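Local coordinates for Glyco_hydro_cc domain-containing protein (Trichoderma gamsii, PDB 6UBD), which probably binds beta-1,3-glucan-type oligosaccharides as a subgroup VII member of glycoside hydrolase family 128, at residues A[226-231]-A[269-274]; A[240-245]-A[262-267]; A[54-59]-A[199-204]. One frame throughout, in Å; residues are numbered along the deposited sequence. Where two conformers were deposited one is given.

Contact 1 of 3, residues A[226-231]-A[269-274]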
loop_
_atom_site.group_PDB
_atom_site.type_symbol
_atom_site.label_atom_id
_atom_site.label_comp_id
_atom_site.label_asym_id
_atom_site.label_seq_id
_atom_site.Cartn_x
_atom_site.Cartn_y
_atom_site.Cartn_z
ATOM N N ASP A 226 -17.876 2.512 -5.047
ATOM C CA ASP A 226 -17.483 2.350 -6.470
ATOM C C ASP A 226 -16.054 1.771 -6.607
ATOM O O ASP A 226 -15.857 0.879 -7.462
ATOM C CB ASP A 226 -17.582 3.694 -7.204
ATOM C CG ASP A 226 -18.975 4.218 -7.495
ATOM O OD1 ASP A 226 -19.941 3.444 -7.327
ATOM O OD2 ASP A 226 -19.053 5.424 -7.839
ATOM N N ILE A 227 -15.109 2.267 -5.792
ATOM C CA ILE A 227 -13.706 1.813 -5.950
ATOM C C ILE A 227 -13.537 0.363 -5.522
ATOM O O ILE A 227 -12.768 -0.417 -6.184
ATOM C CB ILE A 227 -12.710 2.758 -5.232
ATOM C CG1 ILE A 227 -11.400 2.756 -6.029
ATOM C CG2 ILE A 227 -12.485 2.449 -3.761
ATOM C CD1 ILE A 227 -10.301 3.638 -5.518
ATOM N N VAL A 228 -14.216 -0.117 -4.494
ATOM C CA VAL A 228 -14.137 -1.525 -4.075
ATOM C C VAL A 228 -14.721 -2.384 -5.201
ATOM O O VAL A 228 -14.142 -3.421 -5.572
ATOM C CB VAL A 228 -14.791 -1.748 -2.715
ATOM C CG1 VAL A 228 -14.976 -3.205 -2.412
ATOM C CG2 VAL A 228 -13.956 -1.063 -1.615
ATOM N N ASP A 229 -15.867 -1.954 -5.754
ATOM C CA ASP A 229 -16.436 -2.767 -6.844
ATOM C C ASP A 229 -15.440 -2.838 -8.018
ATOM O O ASP A 229 -15.329 -3.895 -8.665
ATOM C CB ASP A 229 -17.801 -2.206 -7.285
ATOM C CG ASP A 229 -18.958 -2.397 -6.314
ATOM O OD1 ASP A 229 -18.831 -3.298 -5.431
ATOM O OD2 ASP A 229 -20.009 -1.659 -6.468
ATOM N N LEU A 230 -14.875 -1.696 -8.371
ATOM C CA LEU A 230 -13.930 -1.629 -9.527
ATOM C C LEU A 230 -12.725 -2.559 -9.257
ATOM O O LEU A 230 -12.372 -3.370 -10.132
ATOM C CB LEU A 230 -13.509 -0.184 -9.768
ATOM C CG LEU A 230 -12.638 0.142 -11.026
ATOM C CD1 LEU A 230 -12.710 1.661 -11.272
ATOM C CD2 LEU A 230 -11.203 -0.269 -10.921
ATOM N N PHE A 231 -12.143 -2.434 -8.068
ATOM C CA PHE A 231 -10.950 -3.282 -7.729
ATOM C C PHE A 231 -11.336 -4.763 -7.767
ATOM O O PHE A 231 -10.559 -5.584 -8.281
ATOM C CB PHE A 231 -10.428 -2.920 -6.323
ATOM C CG PHE A 231 -9.754 -1.566 -6.176
ATOM C CD1 PHE A 231 -9.149 -0.890 -7.227
ATOM C CD2 PHE A 231 -9.690 -0.961 -4.924
ATOM C CE1 PHE A 231 -8.513 0.335 -7.034
ATOM C CE2 PHE A 231 -9.012 0.243 -4.725
ATOM C CZ PHE A 231 -8.373 0.861 -5.795
ATOM N N LEU A 269 -16.325 -0.814 5.394
ATOM C CA LEU A 269 -16.812 -2.094 5.992
ATOM C C LEU A 269 -17.926 -2.679 5.131
ATOM O O LEU A 269 -17.944 -3.903 4.804
ATOM C CB LEU A 269 -17.320 -1.827 7.407
ATOM C CG LEU A 269 -17.970 -3.000 8.138
ATOM C CD1 LEU A 269 -17.010 -4.085 8.370
ATOM C CD2 LEU A 269 -18.599 -2.529 9.459
ATOM N N ASN A 270 -18.909 -1.858 4.783
ATOM C CA ASN A 270 -20.081 -2.362 4.036
ATOM C C ASN A 270 -19.719 -2.825 2.627
ATOM O O ASN A 270 -20.230 -3.765 2.148
ATOM C CB ASN A 270 -21.240 -1.350 4.061
ATOM C CG ASN A 270 -21.806 -1.130 5.471
ATOM O OD1 ASN A 270 -21.595 -1.950 6.410
ATOM N ND2 ASN A 270 -22.327 0.063 5.650
ATOM N N ALA A 271 -18.745 -2.187 1.994
ATOM C CA ALA A 271 -18.266 -2.535 0.612
ATOM C C ALA A 271 -17.515 -3.865 0.660
ATOM O O ALA A 271 -17.854 -4.779 -0.117
ATOM C CB ALA A 271 -17.432 -1.413 0.035
ATOM N N ILE A 272 -16.548 -4.007 1.564
ATOM C CA ILE A 272 -15.745 -5.270 1.597
ATOM C C ILE A 272 -16.537 -6.463 2.090
ATOM O O ILE A 272 -16.323 -7.604 1.649
ATOM C CB ILE A 272 -14.456 -5.088 2.429
ATOM C CG1 ILE A 272 -14.712 -4.849 3.922
ATOM C CG2 ILE A 272 -13.582 -3.976 1.800
ATOM C CD1 ILE A 272 -13.449 -4.753 4.788
ATOM N N SER A 273 -17.587 -6.222 2.875
ATOM C CA SER A 273 -18.450 -7.343 3.353
ATOM C C SER A 273 -19.273 -7.918 2.190
ATOM O O SER A 273 -19.621 -9.125 2.265
ATOM C CB SER A 273 -19.320 -6.890 4.520
ATOM O OG SER A 273 -20.259 -7.891 4.959
ATOM N N LYS A 274 -19.549 -7.154 1.147
ATOM C CA LYS A 274 -20.305 -7.647 -0.033
ATOM C C LYS A 274 -19.536 -8.792 -0.697
ATOM O O LYS A 274 -20.156 -9.549 -1.471
ATOM C CB LYS A 274 -20.521 -6.554 -1.114
ATOM C CG LYS A 274 -21.403 -5.404 -0.734
ATOM C CD LYS A 274 -21.504 -4.367 -1.852
ATOM C CE LYS A 274 -22.087 -3.043 -1.372
ATOM N NZ LYS A 274 -21.522 -1.840 -2.087
HETATM O O HOH W 1 -18.763 -1.928 -3.023
HETATM O O HOH W 2 -22.224 -2.535 -4.919
#
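On the outer helical layer of the glycoside hydrolase (beta/alpha)8 barrel, helices 217-233 and 263-273 meet through Val-228 and Ala-271, a worked example of how small side chains let two helices settle close together. The backbones come nearest at this pair, with Val-228 CA and Ala-271 CA 6.3 Å apart. The alanine methyl lies over the triangle formed by the three side-chain carbons of the valine: Val-228 CB is 3.8 Å from Ala-271 CB, and Val-228 CG1 and CG2 are each 3.9 Å from that same methyl. A chi1 of 168° puts CG1 opposite the valine's own nitrogen and CG2 opposite its carbonyl carbon, which leaves both branches bordering the alanine. Val-228 CG1 also comes loosely near the backbone N of Ile-272, the residue after Ala-271. Beneath the pair, Tyr-240 of strand 237-243 is touched by both Val-228 and Ile-272, so the helices share a footing on the barrel wall.

Beside this apolar patch the chemistry changes. Asp-229 and Lys-274 do not form a direct salt bridge; Asp-229 OD1 and Lys-274 NZ stand 4.5 Å apart, and two waters fill the role of intermediaries. One accepts from Lys-274 NZ at 2.9 Å and gives only a weak bond to Asp-229 OD1. The other donates to Asp-229 OD2 at 2.8 Å and receives from Lys-274 NZ at 3.0 Å. Asp-229 OD1 has a further hydrogen-bond partner in Tyr-275 OH. Lys-274 also touches a crystal neighbour, which may influence its pose. The methyl packing is thus buried and purely apolar, whereas the pair at its margin probably offers a water-mediated attraction, weaker than a direct salt bridge, between Asp-229 and Lys-274.

Contact 2 of 3, residues A[240-245]-A[262-267]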
loop_
_atom_site.group_PDB
_atom_site.type_symbol
_atom_site.label_atom_id
_atom_site.label_comp_id
_atom_site.label_asym_id
_atom_site.label_seq_id
_atom_site.Cartn_x
_atom_site.Cartn_y
_atom_site.Cartn_z
ATOM N N TYR A 240 -5.818 -4.538 -2.254
ATOM C CA TYR A 240 -6.020 -3.092 -2.047
ATOM C C TYR A 240 -6.080 -2.785 -0.548
ATOM O O TYR A 240 -6.488 -3.665 0.237
ATOM C CB TYR A 240 -7.250 -2.562 -2.798
ATOM C CG TYR A 240 -8.554 -3.255 -2.497
ATOM C CD1 TYR A 240 -9.306 -2.930 -1.342
ATOM C CD2 TYR A 240 -9.039 -4.242 -3.341
ATOM C CE1 TYR A 240 -10.513 -3.594 -1.046
ATOM C CE2 TYR A 240 -10.265 -4.888 -3.069
ATOM C CZ TYR A 240 -10.986 -4.565 -1.907
ATOM O OH TYR A 240 -12.196 -5.222 -1.593
ATOM N N ALA A 241 -5.815 -1.563 -0.154
ATOM C CA ALA A 241 -5.746 -1.191 1.267
ATOM C C ALA A 241 -6.127 0.286 1.493
ATOM O O ALA A 241 -5.496 1.216 0.994
ATOM C CB ALA A 241 -4.369 -1.460 1.831
ATOM N N TYR A 242 -7.205 0.499 2.288
ATOM C CA TYR A 242 -7.675 1.840 2.751
ATOM C C TYR A 242 -6.637 2.430 3.735
ATOM O O TYR A 242 -6.363 1.732 4.705
ATOM C CB TYR A 242 -9.059 1.626 3.411
ATOM C CG TYR A 242 -9.860 2.845 3.823
ATOM C CD1 TYR A 242 -9.351 3.773 4.718
ATOM C CD2 TYR A 242 -11.149 3.049 3.325
ATOM C CE1 TYR A 242 -10.098 4.883 5.099
ATOM C CE2 TYR A 242 -11.930 4.117 3.735
ATOM C CZ TYR A 242 -11.422 5.028 4.637
ATOM O OH TYR A 242 -12.241 6.112 4.978
ATOM N N THR A 243 -6.138 3.641 3.492
ATOM C CA THR A 243 -5.137 4.269 4.384
ATOM C C THR A 243 -5.787 5.108 5.483
ATOM O O THR A 243 -6.768 5.852 5.224
ATOM C CB THR A 243 -4.119 5.058 3.563
ATOM O OG1 THR A 243 -3.121 5.473 4.531
ATOM C CG2 THR A 243 -4.643 6.262 2.825
ATOM N N ASP A 244 -5.198 5.133 6.655
ATOM C CA ASP A 244 -5.555 6.044 7.744
ATOM C C ASP A 244 -4.442 7.081 7.995
ATOM O O ASP A 244 -4.410 7.702 9.071
ATOM C CB ASP A 244 -5.930 5.283 8.991
ATOM C CG ASP A 244 -4.812 4.490 9.647
ATOM O OD1 ASP A 244 -3.652 4.611 9.240
ATOM O OD2 ASP A 244 -5.146 3.735 10.573
ATOM N N GLY A 245 -3.471 7.239 7.071
ATOM C CA GLY A 245 -2.389 8.210 7.266
ATOM C C GLY A 245 -2.894 9.633 7.426
ATOM O O GLY A 245 -3.999 10.009 7.014
ATOM N N SER A 262 -16.123 5.595 11.892
ATOM C CA SER A 262 -16.665 6.816 11.232
ATOM C C SER A 262 -17.545 6.396 10.066
ATOM O O SER A 262 -17.618 5.242 9.660
ATOM C CB SER A 262 -15.542 7.715 10.752
ATOM O OG SER A 262 -14.957 7.139 9.582
ATOM N N GLN A 263 -18.299 7.380 9.533
ATOM C CA GLN A 263 -19.124 7.106 8.334
ATOM C C GLN A 263 -18.276 6.607 7.164
ATOM O O GLN A 263 -18.674 5.709 6.424
ATOM C CB GLN A 263 -19.932 8.382 7.990
ATOM C CG GLN A 263 -20.953 8.812 9.075
ATOM C CD GLN A 263 -21.422 10.236 8.859
ATOM O OE1 GLN A 263 -22.272 10.503 7.999
ATOM N NE2 GLN A 263 -20.818 11.166 9.634
ATOM N N SER A 264 -17.062 7.162 6.997
ATOM C CA SER A 264 -16.111 6.700 5.953
ATOM C C SER A 264 -15.611 5.260 6.230
ATOM O O SER A 264 -15.646 4.405 5.333
ATOM C CB SER A 264 -14.963 7.665 5.805
ATOM O OG SER A 264 -15.398 8.976 5.442
ATOM N N GLY A 265 -15.333 4.991 7.510
ATOM C CA GLY A 265 -14.955 3.634 7.906
ATOM C C GLY A 265 -16.052 2.600 7.679
ATOM O O GLY A 265 -15.854 1.416 7.294
ATOM N N GLN A 266 -17.305 3.014 7.967
ATOM C CA GLN A 266 -18.502 2.163 7.738
ATOM C C GLN A 266 -18.696 1.944 6.229
ATOM O O GLN A 266 -19.105 0.867 5.828
ATOM C CB GLN A 266 -19.754 2.839 8.306
ATOM C CG GLN A 266 -19.841 2.889 9.845
ATOM C CD GLN A 266 -20.852 3.882 10.363
ATOM O OE1 GLN A 266 -20.571 4.764 11.192
ATOM N NE2 GLN A 266 -22.060 3.715 9.840
ATOM N N ALA A 267 -18.452 2.950 5.385
ATOM C CA ALA A 267 -18.628 2.728 3.930
ATOM C C ALA A 267 -17.652 1.613 3.459
ATOM O O ALA A 267 -17.991 0.769 2.699
ATOM C CB ALA A 267 -18.384 4.014 3.193
#
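Two hydroxyl-bearing side chains, Tyr-242 and Ser-264, press together here without bonding to each other. Tyr-242 OH lies 3.2 Å from Ser-264 CB, while Ser-264 OG stays 4.3 Å from Tyr-242 OH. In this barrel the pair joins strand 237-243 to the first turn of helix 263-273, and both hydroxyls find a carbonyl in the connecting loop, Tyr-242 OH at Trp-252 O and Ser-264 OG at Val-251 O; Ser-264 OG also bonds Gln-217 NE2 of helix 217-233. The two hydroxyls can therefore ignore each other, each being satisfied by a third party.

The tyrosine reaches the helix because CG stands opposite its backbone nitrogen (chi1 -172°), projecting the ring off the strand. Tyr-242 CE2 passes Ser-264 O obliquely at 4.1 Å. The same ring stacks with Trp-252 and meets the rings of Tyr-268 and Trp-46, an aromatic cluster between strand and helix.

Each segment also organises its own end. Past the strand, Thr-243 OG1 accepts from Gly-245 N in an ST turn. At the helix start, Ser-262 is the N-cap: its OG receives the N-H of Gly-265, with Gly-265 N 3.0 Å from Ser-262 OG at 165°.

Contact 3 of 3, residues A[54-59]-A[199-204]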
loop_
_atom_site.group_PDB
_atom_site.type_symbol
_atom_site.label_atom_id
_atom_site.label_comp_id
_atom_site.label_asym_id
_atom_site.label_seq_id
_atom_site.Cartn_x
_atom_site.Cartn_y
_atom_site.Cartn_z
ATOM N N HIS A 54 -0.825 -3.812 6.344
ATOM C CA HIS A 54 0.525 -3.275 6.565
ATOM C C HIS A 54 0.467 -2.052 7.467
ATOM O O HIS A 54 -0.648 -1.505 7.639
ATOM C CB HIS A 54 1.304 -3.043 5.254
ATOM C CG HIS A 54 0.962 -1.736 4.593
ATOM N ND1 HIS A 54 1.656 -0.597 4.865
ATOM C CD2 HIS A 54 0.077 -1.440 3.595
ATOM C CE1 HIS A 54 1.217 0.371 4.075
ATOM N NE2 HIS A 54 0.241 -0.112 3.291
ATOM N N ASP A 55 1.581 -1.605 8.028
ATOM C CA ASP A 55 1.634 -0.388 8.861
ATOM C C ASP A 55 2.920 0.387 8.586
ATOM O O ASP A 55 3.336 1.119 9.469
ATOM C CB ASP A 55 1.429 -0.720 10.335
ATOM C CG ASP A 55 2.589 -1.522 10.933
ATOM O OD1 ASP A 55 3.553 -1.853 10.215
ATOM O OD2 ASP A 55 2.531 -1.769 12.181
ATOM N N TRP A 56 3.420 0.295 7.355
ATOM C CA TRP A 56 4.662 0.997 6.932
ATOM C C TRP A 56 5.944 0.514 7.669
ATOM O O TRP A 56 7.012 1.091 7.417
ATOM C CB TRP A 56 4.512 2.525 7.015
ATOM C CG TRP A 56 3.412 3.059 6.124
ATOM C CD1 TRP A 56 3.470 3.381 4.792
ATOM C CD2 TRP A 56 2.054 3.358 6.532
ATOM N NE1 TRP A 56 2.257 3.827 4.335
ATOM C CE2 TRP A 56 1.385 3.786 5.368
ATOM C CE3 TRP A 56 1.344 3.264 7.753
ATOM C CZ2 TRP A 56 0.017 4.123 5.401
ATOM C CZ3 TRP A 56 -0.013 3.593 7.753
ATOM C CH2 TRP A 56 -0.670 4.040 6.601
ATOM N N THR A 57 5.846 -0.464 8.577
ATOM C CA THR A 57 7.009 -0.963 9.352
ATOM C C THR A 57 7.480 -2.334 8.860
ATOM O O THR A 57 6.824 -3.012 8.074
ATOM C CB THR A 57 6.708 -1.057 10.859
ATOM O OG1 THR A 57 6.020 -2.288 11.210
ATOM C CG2 THR A 57 6.006 0.178 11.417
ATOM N N PRO A 58 8.696 -2.792 9.265
ATOM C CA PRO A 58 9.185 -4.126 8.906
ATOM C C PRO A 58 8.379 -5.310 9.441
ATOM O O PRO A 58 8.535 -6.400 8.911
ATOM C CB PRO A 58 10.614 -4.120 9.487
ATOM C CG PRO A 58 11.027 -2.656 9.480
ATOM C CD PRO A 58 9.741 -1.977 9.889
ATOM N N ALA A 59 7.575 -5.066 10.494
ATOM C CA ALA A 59 6.893 -6.153 11.231
ATOM C C ALA A 59 5.567 -5.637 11.795
ATOM O O ALA A 59 5.472 -5.306 12.981
ATOM C CB ALA A 59 7.768 -6.724 12.305
ATOM N N VAL A 199 -2.791 -2.099 -4.638
ATOM C CA VAL A 199 -3.059 -0.688 -4.278
ATOM C C VAL A 199 -2.794 -0.543 -2.789
ATOM O O VAL A 199 -3.639 -0.887 -1.958
ATOM C CB VAL A 199 -4.501 -0.278 -4.644
ATOM C CG1 VAL A 199 -4.751 1.214 -4.354
ATOM C CG2 VAL A 199 -4.786 -0.541 -6.109
ATOM N N THR A 200 -1.581 -0.141 -2.430
ATOM C CA THR A 200 -1.105 -0.257 -1.038
ATOM C C THR A 200 -1.538 0.937 -0.160
ATOM O O THR A 200 -1.425 0.846 1.086
ATOM C CB THR A 200 0.402 -0.533 -1.023
ATOM O OG1 THR A 200 1.050 0.597 -1.634
ATOM C CG2 THR A 200 0.770 -1.863 -1.700
ATOM N N GLU A 201 -1.977 2.012 -0.805
ATOM C CA GLU A 201 -2.743 3.097 -0.122
ATOM C C GLU A 201 -3.723 3.649 -1.150
ATOM O O GLU A 201 -3.370 3.831 -2.295
ATOM C CB GLU A 201 -1.922 4.297 0.337
ATOM C CG GLU A 201 -0.911 4.010 1.466
ATOM C CD GLU A 201 -0.150 5.269 1.831
ATOM O OE1 GLU A 201 -0.779 6.329 1.889
ATOM O OE2 GLU A 201 1.049 5.209 2.084
ATOM N N PHE A 202 -4.971 3.966 -0.727
ATOM C CA PHE A 202 -5.938 4.777 -1.541
ATOM C C PHE A 202 -6.758 5.684 -0.626
ATOM O O PHE A 202 -6.990 5.388 0.555
ATOM C CB PHE A 202 -6.788 3.901 -2.485
ATOM C CG PHE A 202 -7.850 3.075 -1.751
ATOM C CD1 PHE A 202 -9.072 3.646 -1.367
ATOM C CD2 PHE A 202 -7.648 1.731 -1.488
ATOM C CE1 PHE A 202 -10.006 2.878 -0.683
ATOM C CE2 PHE A 202 -8.588 0.978 -0.770
ATOM C CZ PHE A 202 -9.770 1.554 -0.383
ATOM N N ALA A 203 -7.080 6.843 -1.201
ATOM C CA ALA A 203 -8.009 7.799 -0.536
ATOM C C ALA A 203 -8.542 8.744 -1.593
ATOM O O ALA A 203 -7.949 9.012 -2.661
ATOM C CB ALA A 203 -7.338 8.651 0.533
ATOM N N CYS A 204 -9.737 9.315 -1.322
ATOM C CA CYS A 204 -10.428 10.296 -2.207
ATOM C C CYS A 204 -9.776 11.675 -1.999
ATOM O O CYS A 204 -9.863 12.259 -0.899
ATOM C CB CYS A 204 -11.911 10.342 -1.858
ATOM S SG CYS A 204 -12.965 11.337 -2.958
#
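Hydrogen bonds from the ring N-H groups of His-54 and Trp-56 carry this contact, tying the loop after one barrel strand to strand 197-206 deep in the fold. His-54 NE2 donates to Thr-200 O at 2.9 Å, the oxygen lying in the imidazole plane. Trp-56 NE1 donates to Glu-201 OE2, also at 2.9 Å; the oxygen is at the indole edge, but the nitrogen sits above the carboxylate plane, and the two planes stand 90° apart.

One bond within the loop sets these donors: His-54 ND1 accepts from Trp-56 N at 3.2 Å, so both imidazole nitrogens are engaged and the ring's rotation is fixed. A phenylalanine here would probably leave Thr-200 O and Trp-56 N without these mates. Separately bracing the loop, Asp-55 OD1 accepts from Thr-57 N in an Asx turn and from Thr-57 OG1 on the same face.

Ring packing adds a third layer: His-54 CE1 lies 3.6 Å above the Trp-56 indole, toward its rim.

Strand 52-54 leads into this loop, with strands 35-38 and 237-243 between it and 197-206 in the sheet. Thr-243 touches both Trp-56 and Glu-201; His-173 and Phe-175 of strand 170-176 touch the glutamate.

In the fold
The three contacts step inward through one barrel, and their chemistry changes with depth. Contact 1, centred about 17 Å from the centre of the chain, lies in the outer helical layer, yet its touching residues are buried and its Asp-229/Lys-274 margin meets water. Contact 2, at about 13 Å, shares helix 263-273 with it but turns to the strand, meeting it through an aromatic ring; along the chain it is nested inside the loop that contact 1 closes. Contact 3, about 4 Å from the centre, depends on direct polar bonds. Strands 237-243 and 197-206 are sheet neighbours, linking contacts 2 and 3, while Phe-231 packs against Tyr-240, Phe-202 and Val-199, tying all three together.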